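Contact-dependent inhibitor A (Enterobacter cloacae subsp. cloacae, PDB 4NTQ) delivers a C-terminal ribosomal RNase toxin into neighbouring bacteria on contact, the toxin being bound here by its immunity protein CdiI. Local coordinates at the interface of chains A and B. Numbering follows the deposited sequence. Chains: chain A, Contact-dependent inhibitor A; chain B, ECL CdiI.

Contact 1: the interface of chains A and B. Residues chain A 222-224, 232; chain B 125-127.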
# COMPACT_ATOMS: atom_id res chain seq x y z
N ARG A 222 -0.40 2.91 8.34
CA ARG A 222 -1.85 2.81 8.35
C ARG A 222 -2.37 2.79 9.78
O ARG A 222 -1.91 1.99 10.61
CB ARG A 222 -2.30 1.54 7.65
CG ARG A 222 -3.81 1.37 7.51
CD ARG A 222 -4.11 0.29 6.47
NE ARG A 222 -5.47 -0.24 6.55
CZ ARG A 222 -5.99 -1.11 5.68
NH1 ARG A 222 -5.24 -1.55 4.66
NH2 ARG A 222 -7.24 -1.55 5.83
N ILE A 223 -3.31 3.68 10.07
CA ILE A 223 -3.87 3.74 11.42
C ILE A 223 -5.38 3.57 11.41
O ILE A 223 -6.08 4.05 12.32
CB ILE A 223 -3.47 5.03 12.18
CG1 ILE A 223 -3.78 6.27 11.36
CG2 ILE A 223 -1.99 4.98 12.55
CD1 ILE A 223 -3.60 7.59 12.14
N GLY A 224 -5.88 2.90 10.38
CA GLY A 224 -7.24 2.40 10.38
C GLY A 224 -8.09 2.57 9.13
O GLY A 224 -7.79 3.36 8.24
N ARG A 232 -13.26 5.58 13.23
CA ARG A 232 -12.54 4.33 13.03
C ARG A 232 -13.48 3.15 13.10
O ARG A 232 -14.30 3.04 14.01
CB ARG A 232 -11.47 4.17 14.11
CG ARG A 232 -10.37 3.20 13.76
CD ARG A 232 -9.45 2.96 14.95
NE ARG A 232 -8.28 2.20 14.57
CZ ARG A 232 -8.26 0.88 14.44
NH1 ARG A 232 -9.36 0.18 14.65
NH2 ARG A 232 -7.15 0.26 14.08
N LYS B 125 -3.06 2.86 17.22
CA LYS B 125 -2.69 1.51 16.81
C LYS B 125 -2.30 1.50 15.34
O LYS B 125 -3.01 2.03 14.49
CB LYS B 125 -3.82 0.52 17.08
CG LYS B 125 -3.54 -0.86 16.50
CD LYS B 125 -4.75 -1.76 16.62
CE LYS B 125 -4.53 -3.07 15.87
NZ LYS B 125 -5.57 -4.06 16.23
N ILE B 126 -1.15 0.92 15.05
CA ILE B 126 -0.75 0.69 13.67
C ILE B 126 -1.53 -0.52 13.18
O ILE B 126 -1.59 -1.54 13.87
CB ILE B 126 0.75 0.40 13.56
CG1 ILE B 126 1.56 1.52 14.23
CG2 ILE B 126 1.16 0.20 12.10
CD1 ILE B 126 1.50 2.79 13.49
N SER B 127 -2.16 -0.40 12.02
CA SER B 127 -2.89 -1.53 11.48
C SER B 127 -1.93 -2.70 11.24
O SER B 127 -0.82 -2.51 10.76
CB SER B 127 -3.62 -1.15 10.19
OG SER B 127 -4.66 -0.21 10.43
O HOH W 1 -5.09 0.89 12.87

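Contact 2: the interface of chains A and B. Residues chain A 190, 204; chain B 31-33.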
# COMPACT_ATOMS: atom_id res chain seq x y z
N GLN A 190 -4.29 6.82 -7.85
CA GLN A 190 -4.81 6.90 -6.49
C GLN A 190 -4.01 7.94 -5.76
O GLN A 190 -2.81 7.79 -5.56
CB GLN A 190 -4.69 5.56 -5.76
CG GLN A 190 -5.85 4.59 -5.95
CD GLN A 190 -5.69 3.30 -5.14
OE1 GLN A 190 -5.41 2.23 -5.70
NE2 GLN A 190 -5.86 3.40 -3.83
N ILE A 204 -11.52 1.70 -1.30
CA ILE A 204 -11.98 1.08 -2.54
C ILE A 204 -12.38 -0.37 -2.30
O ILE A 204 -12.76 -1.07 -3.24
CB ILE A 204 -10.88 1.07 -3.62
CG1 ILE A 204 -9.71 0.19 -3.19
CG2 ILE A 204 -10.41 2.49 -3.93
CD1 ILE A 204 -8.63 0.04 -4.22
N GLU B 31 -9.04 -5.63 -1.60
CA GLU B 31 -8.92 -5.35 -3.04
C GLU B 31 -7.87 -4.27 -3.32
O GLU B 31 -7.76 -3.28 -2.59
CB GLU B 31 -10.28 -4.93 -3.59
CG GLU B 31 -10.33 -4.63 -5.08
CD GLU B 31 -11.76 -4.43 -5.59
OE1 GLU B 31 -12.72 -4.59 -4.79
OE2 GLU B 31 -11.93 -4.11 -6.80
N LEU B 32 -7.07 -4.47 -4.37
CA LEU B 32 -6.05 -3.50 -4.78
C LEU B 32 -6.12 -3.22 -6.28
O LEU B 32 -6.56 -4.07 -7.08
CB LEU B 32 -4.66 -4.02 -4.43
CG LEU B 32 -4.38 -4.37 -2.97
CD1 LEU B 32 -3.06 -5.09 -2.89
CD2 LEU B 32 -4.38 -3.09 -2.10
N HIS B 33 -5.70 -2.01 -6.66
CA HIS B 33 -5.59 -1.62 -8.06
C HIS B 33 -4.13 -1.27 -8.36
O HIS B 33 -3.69 -0.14 -8.11
CB HIS B 33 -6.48 -0.40 -8.36
CG HIS B 33 -7.93 -0.63 -8.07
ND1 HIS B 33 -8.82 0.40 -7.81
CD2 HIS B 33 -8.66 -1.77 -8.04
CE1 HIS B 33 -10.02 -0.10 -7.61
NE2 HIS B 33 -9.96 -1.42 -7.75
O HOH W 2 -4.97 -0.07 -4.90

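Contact 1: the interface of chains A and B
B:Ser127 meets A:Arg222 in two ways at once, through its backbone and through its side chain. The amide N of B:Ser127 donates a hydrogen bond of 2.8 Å to the carbonyl O of A:Arg222. The bond is almost straight at the hydrogen (175°), with the donor tilted from the carbonyl plane. Beside this bond the arginine chain runs alongside the serine: CG of A:Arg222 packs 3.7 Å from CB of B:Ser127, and CD and NE follow at longer range. The placement follows from CG standing opposite the backbone N (chi1 -176°) and from the extended run to NE, so that the methylenes, CG foremost, make the nearest side-chain contact.

The serine hydroxyl is turned away from its own carbonyl carbon, beside the backbone N (chi1 -68°), which points it at water 1. Its OG lies 2.7 Å from that water, and the carbonyl O of B:Lys125 reaches the same molecule at 2.9 Å. From the toxin side NH2 of A:Arg232 approaches it at 2.5 Å, so one water ties both chains together. The extended side chains of A:Arg232 and B:Lys125 cross at about a right angle, the methylene CD of the lysine near the guanidinium NH2. Their like charges stay 5.1 Å apart, measured from NH2 of A:Arg232 to NZ of B:Lys125.

A:Arg222 to A:Gly224 begin strand 222-226 and A:Arg232 starts strand 232-234 near the toxin's C-terminus; the immunity protein answers with a loop leading into strand 129-132.

Contact 2: the interface of chains A and B
This is a toxin–immunity interface, a small mixed patch where a hydrophobic side chain and a bridging water help dock CdiI against the toxin domain. At its centre A:Ile204 sets its terminal methyl over one face of the B:His33 imidazole, a CH-pi contact in which CD1 of A:Ile204 lies 3.7 Å from the ring centroid. The methyl is displaced toward the rim, nearest to ND1 of B:His33 at 3.6 Å. The two side chains arrive from opposite directions. CG1 of A:Ile204 sits between its backbone N and carbonyl carbon (chi1 66°), and the extended second torsion carries CD1 out to the ring. The same branch skirts the backbone of strand 28-35: CD1 of A:Ile204 is 3.8 Å from the carbonyl O of B:Glu31.

On the histidine, NE2 makes a weak hydrogen bond of 3.5 Å to the carboxylate OE2 of B:Glu31, two residues back on the same strand. Despite its weakness, this bond may help limit rotation of the ring.

A water-mediated link runs beside this packing. A:Gln190 reaches out as an extended chain and crosses B:His33 at about a right angle, its amide plane turned 74° from the ring. The amide OE1 of A:Gln190 is 2.5 Å from water 2, which lies 2.7 Å from the backbone N of B:His33 on a nearly straight line at the hydrogen (173°). The glutamine thus addresses the strand's backbone through water.

In the immunity protein the site lies on strand 28-35; the toxin contributes two loop residues, A:Gln190 shortly before strand 192-194 and A:Ile204 just after strand 199-202.

The centres of the C-alpha atoms of contact 1 and contact 2 lie about 18 Å apart, and the two share no residue or secondary-structure element. Contact 1 uses the toxin's C-terminal strands against a CdiI loop, whereas contact 2 sets toxin loops against a CdiI strand. A direct backbone hydrogen bond marks the first and methyl-on-ring packing the second, although each adds a water bridge. Two such separated footholds may help limit rocking of one protein on the other and probably help a cognate immunity protein recognise its toxin.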